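Local structure of PA1221 (Pseudomonas aeruginosa, 4DG8) at residues L424-E435 with L449-L460. The protein is an ANL-superfamily AMP-binding enzyme that binds adenosine monophosphate and probably carries a phosphopantetheine attachment site in its C-terminal region. Numbering follows the deposited sequence.
With AMP (adenosine monophosphate), chain B.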
# COMPACT_ATOMS: atom_id res chain seq x y z
N LEU A 424 6.37 8.14 5.43
CA LEU A 424 7.77 8.09 5.03
C LEU A 424 7.99 7.04 3.94
O LEU A 424 7.94 5.83 4.19
CB LEU A 424 8.63 7.78 6.26
CG LEU A 424 10.14 7.59 6.14
CD1 LEU A 424 10.75 8.77 5.42
CD2 LEU A 424 10.76 7.42 7.52
N ASN A 425 8.24 7.50 2.72
CA ASN A 425 8.47 6.61 1.58
C ASN A 425 7.46 5.47 1.50
O ASN A 425 7.84 4.29 1.42
CB ASN A 425 9.90 6.10 1.57
CG ASN A 425 10.89 7.23 1.53
OD1 ASN A 425 10.76 8.15 0.72
ND2 ASN A 425 11.87 7.20 2.44
N GLY A 426 6.18 5.82 1.55
CA GLY A 426 5.12 4.84 1.39
C GLY A 426 4.59 4.25 2.68
O GLY A 426 3.51 3.67 2.69
N TYR A 427 5.34 4.39 3.77
CA TYR A 427 4.95 3.84 5.06
C TYR A 427 4.41 4.89 6.03
O TYR A 427 4.97 5.98 6.15
CB TYR A 427 6.15 3.17 5.74
CG TYR A 427 6.74 2.00 4.99
CD1 TYR A 427 6.04 0.80 4.89
CD2 TYR A 427 8.01 2.07 4.42
CE1 TYR A 427 6.59 -0.29 4.22
CE2 TYR A 427 8.57 1.00 3.75
CZ TYR A 427 7.85 -0.18 3.66
OH TYR A 427 8.38 -1.27 2.99
N ARG A 428 3.33 4.56 6.74
CA ARG A 428 2.97 5.34 7.92
C ARG A 428 3.97 5.08 9.05
O ARG A 428 4.46 3.96 9.26
CB ARG A 428 1.55 5.00 8.39
CG ARG A 428 0.46 5.47 7.46
CD ARG A 428 -0.90 4.92 7.91
NE ARG A 428 -0.96 3.46 7.83
CZ ARG A 428 -2.07 2.75 8.02
NH1 ARG A 428 -3.22 3.36 8.30
NH2 ARG A 428 -2.04 1.42 7.92
N LEU A 429 4.29 6.13 9.79
CA LEU A 429 5.22 5.99 10.89
C LEU A 429 4.76 6.83 12.06
O LEU A 429 4.45 8.03 11.89
CB LEU A 429 6.62 6.42 10.46
CG LEU A 429 7.70 6.22 11.52
CD1 LEU A 429 7.73 4.75 11.93
CD2 LEU A 429 9.04 6.68 10.99
N ASP A 430 4.78 6.22 13.24
CA ASP A 430 4.48 6.96 14.45
C ASP A 430 5.84 7.53 14.81
O ASP A 430 6.69 6.87 15.42
CB ASP A 430 4.01 5.99 15.53
CG ASP A 430 3.54 6.70 16.79
OD1 ASP A 430 3.98 7.85 17.04
OD2 ASP A 430 2.74 6.08 17.54
N LEU A 431 6.00 8.80 14.46
CA LEU A 431 7.29 9.45 14.55
C LEU A 431 7.67 9.70 16.01
O LEU A 431 8.81 9.43 16.41
CB LEU A 431 7.29 10.74 13.72
CG LEU A 431 8.61 11.50 13.60
CD1 LEU A 431 9.66 10.62 12.94
CD2 LEU A 431 8.40 12.77 12.80
N PRO A 432 6.71 10.20 16.81
CA PRO A 432 7.02 10.47 18.22
C PRO A 432 7.37 9.19 18.98
O PRO A 432 8.17 9.26 19.91
CB PRO A 432 5.71 11.08 18.75
CG PRO A 432 5.03 11.62 17.55
CD PRO A 432 5.35 10.63 16.46
N ALA A 433 6.81 8.05 18.58
CA ALA A 433 7.15 6.78 19.23
C ALA A 433 8.60 6.39 18.96
O ALA A 433 9.34 6.04 19.88
CB ALA A 433 6.20 5.66 18.80
N LEU A 434 9.00 6.47 17.69
CA LEU A 434 10.37 6.14 17.28
C LEU A 434 11.38 7.10 17.93
O LEU A 434 12.48 6.72 18.37
CB LEU A 434 10.48 6.16 15.75
CG LEU A 434 11.84 5.79 15.15
CD1 LEU A 434 12.26 4.41 15.64
CD2 LEU A 434 11.84 5.86 13.61
N GLU A 435 10.97 8.36 18.00
CA GLU A 435 11.75 9.41 18.65
C GLU A 435 11.97 9.07 20.13
O GLU A 435 13.10 9.10 20.65
CB GLU A 435 10.98 10.72 18.52
CG GLU A 435 11.79 11.98 18.72
CD GLU A 435 11.00 13.20 18.29
OE1 GLU A 435 11.55 14.01 17.52
OE2 GLU A 435 9.83 13.34 18.71
N LEU A 449 13.50 13.85 15.66
CA LEU A 449 13.45 13.28 14.33
C LEU A 449 12.83 14.29 13.37
O LEU A 449 11.75 14.82 13.63
CB LEU A 449 12.66 11.97 14.33
CG LEU A 449 13.28 10.82 15.12
CD1 LEU A 449 12.42 9.57 15.03
CD2 LEU A 449 14.68 10.53 14.63
N LEU A 450 13.52 14.54 12.27
CA LEU A 450 13.10 15.50 11.26
C LEU A 450 12.95 14.78 9.92
O LEU A 450 13.47 13.69 9.72
CB LEU A 450 14.15 16.61 11.11
CG LEU A 450 14.54 17.44 12.32
CD1 LEU A 450 15.64 18.43 11.93
CD2 LEU A 450 13.34 18.18 12.92
N VAL A 451 12.22 15.41 9.00
CA VAL A 451 12.07 14.87 7.65
C VAL A 451 12.43 15.92 6.61
O VAL A 451 12.10 17.10 6.77
CB VAL A 451 10.63 14.35 7.38
CG1 VAL A 451 10.52 13.79 5.96
CG2 VAL A 451 10.25 13.28 8.40
N ARG A 452 13.13 15.51 5.55
CA ARG A 452 13.44 16.42 4.44
C ARG A 452 13.28 15.67 3.13
O ARG A 452 13.12 14.45 3.12
CB ARG A 452 14.85 16.99 4.58
CG ARG A 452 15.96 15.99 4.30
CD ARG A 452 17.34 16.59 4.51
NE ARG A 452 18.39 15.63 4.21
CZ ARG A 452 19.69 15.86 4.39
NH1 ARG A 452 20.10 17.03 4.88
NH2 ARG A 452 20.59 14.93 4.09
N GLU A 453 13.29 16.37 2.01
CA GLU A 453 13.17 15.65 0.75
C GLU A 453 14.35 15.88 -0.20
O GLU A 453 14.65 17.01 -0.59
CB GLU A 453 11.83 15.93 0.07
CG GLU A 453 11.50 14.93 -1.05
CD GLU A 453 10.03 14.58 -1.11
OE1 GLU A 453 9.43 14.34 -0.03
OE2 GLU A 453 9.47 14.54 -2.22
N ARG A 454 15.01 14.78 -0.56
CA ARG A 454 16.06 14.80 -1.57
C ARG A 454 15.56 13.99 -2.74
O ARG A 454 15.17 12.83 -2.59
CB ARG A 454 17.37 14.23 -1.03
CG ARG A 454 17.96 15.01 0.14
CD ARG A 454 18.34 16.40 -0.30
NE ARG A 454 18.58 17.33 0.80
CZ ARG A 454 19.75 17.49 1.40
NH1 ARG A 454 20.80 16.77 1.03
NH2 ARG A 454 19.87 18.38 2.39
N ASN A 455 15.54 14.61 -3.92
CA ASN A 455 14.93 14.00 -5.09
C ASN A 455 13.48 13.63 -4.77
O ASN A 455 12.72 14.47 -4.27
CB ASN A 455 15.73 12.78 -5.53
CG ASN A 455 17.22 13.08 -5.64
OD1 ASN A 455 17.98 12.89 -4.69
ND2 ASN A 455 17.64 13.57 -6.80
N GLY A 456 13.10 12.39 -5.03
CA GLY A 456 11.74 11.96 -4.73
C GLY A 456 11.61 11.25 -3.40
O GLY A 456 10.59 10.60 -3.12
N VAL A 457 12.62 11.36 -2.55
CA VAL A 457 12.64 10.57 -1.34
C VAL A 457 12.70 11.38 -0.04
O VAL A 457 13.52 12.30 0.10
CB VAL A 457 13.77 9.51 -1.37
CG1 VAL A 457 14.15 9.07 0.04
CG2 VAL A 457 13.35 8.32 -2.21
N LYS A 458 11.81 11.04 0.88
CA LYS A 458 11.84 11.63 2.20
C LYS A 458 12.94 10.94 2.98
O LYS A 458 13.07 9.70 2.97
CB LYS A 458 10.50 11.47 2.92
CG LYS A 458 9.28 12.01 2.18
CD LYS A 458 8.35 10.86 1.80
CE LYS A 458 6.96 11.36 1.42
NZ LYS A 458 6.01 10.21 1.25
N GLN A 459 13.77 11.75 3.62
CA GLN A 459 14.84 11.27 4.45
C GLN A 459 14.51 11.63 5.87
O GLN A 459 13.99 12.72 6.15
CB GLN A 459 16.17 11.90 4.03
CG GLN A 459 16.68 11.39 2.69
CD GLN A 459 17.94 12.10 2.21
OE1 GLN A 459 18.30 13.17 2.72
NE2 GLN A 459 18.62 11.52 1.23
N LEU A 460 14.79 10.69 6.75
CA LEU A 460 14.68 10.88 8.17
C LEU A 460 16.04 11.38 8.65
O LEU A 460 17.08 10.92 8.18
CB LEU A 460 14.34 9.55 8.83
CG LEU A 460 13.79 9.55 10.25
CD1 LEU A 460 12.49 10.35 10.32
CD2 LEU A 460 13.56 8.11 10.69
P AMP B . -1.44 3.87 4.00
O1P AMP B . 0.00 3.46 4.17
O2P AMP B . -2.09 3.72 2.63
O3P AMP B . -2.23 3.10 5.05
O5' AMP B . -1.63 5.36 4.51
C5' AMP B . -2.93 5.90 4.70
C4' AMP B . -2.88 7.34 5.13
O4' AMP B . -2.14 8.12 4.15
C3' AMP B . -4.22 8.04 5.23
O3' AMP B . -4.90 7.75 6.45
C2' AMP B . -3.84 9.51 5.07
O2' AMP B . -3.30 10.02 6.28
C1' AMP B . -2.70 9.42 4.04
N9 AMP B . -3.19 9.60 2.66
C8 AMP B . -3.40 8.59 1.77
N7 AMP B . -3.85 9.05 0.58
C5 AMP B . -3.96 10.39 0.68
C6 AMP B . -4.38 11.49 -0.23
N6 AMP B . -4.79 11.25 -1.48
N1 AMP B . -4.33 12.76 0.25
C2 AMP B . -3.92 13.00 1.52
N3 AMP B . -3.52 12.05 2.38
C4 AMP B . -3.51 10.74 2.04
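In the small C-terminal subdomain of this AMP-binding enzyme, the type I' hairpin turn from Leu424 to Tyr427 and the helix that follows it pack against the hairpin formed by strands 444-454 and 457-466. At the turn, the Asn425 amide pairs with the backbone of Lys458 through both its polar atoms. Asn425 ND2 donates to Lys458 O (2.8 Å) in the carbonyl plane, while Asn425 OD1 accepts from Lys458 N (3.1 Å) along a more bent path, 140° at the hydrogen. The two hydrogen bonds, to the N-H and C=O of one residue, resemble the pairing of an edge strand and probably fix the rotation of the amide, whose OD1 also rests on Val457 CG1. Alongside, Leu424 and the aliphatic part of Lys458 run past each other in opposite directions, with Leu424 CD1 3.7 Å from Lys458 CB. A bend at chi2 brings Lys458 CD near Asn425 N, and NZ goes on to a salt bridge with Asp286.

Farther along, Leu449 inserts CD1 between Leu431, Leu434 and the backbone of Glu435. Leu431 CD1 lies 3.6 Å from Leu449 CB and also reaches Leu460 CD1, extending the apolar layer to the second strand. With CG trans to its own N (chi1 -161°), Glu435 stretches past Leu449, and Glu435 OE1 accepts from Leu449 N at 2.7 Å, nearly straight at 164°, from the anti side of the carboxylate. Arg428 instead turns to the ligand, with AMP O3P over one guanidinium face, 3.0 Å from Arg428 CZ, and NH1 salt-bridged to Glu313. This is the A8-motif hairpin of ANL enzymes, bringing Gly426 and Arg428 to the AMP pocket, followed by a helix packed on the subdomain sheet.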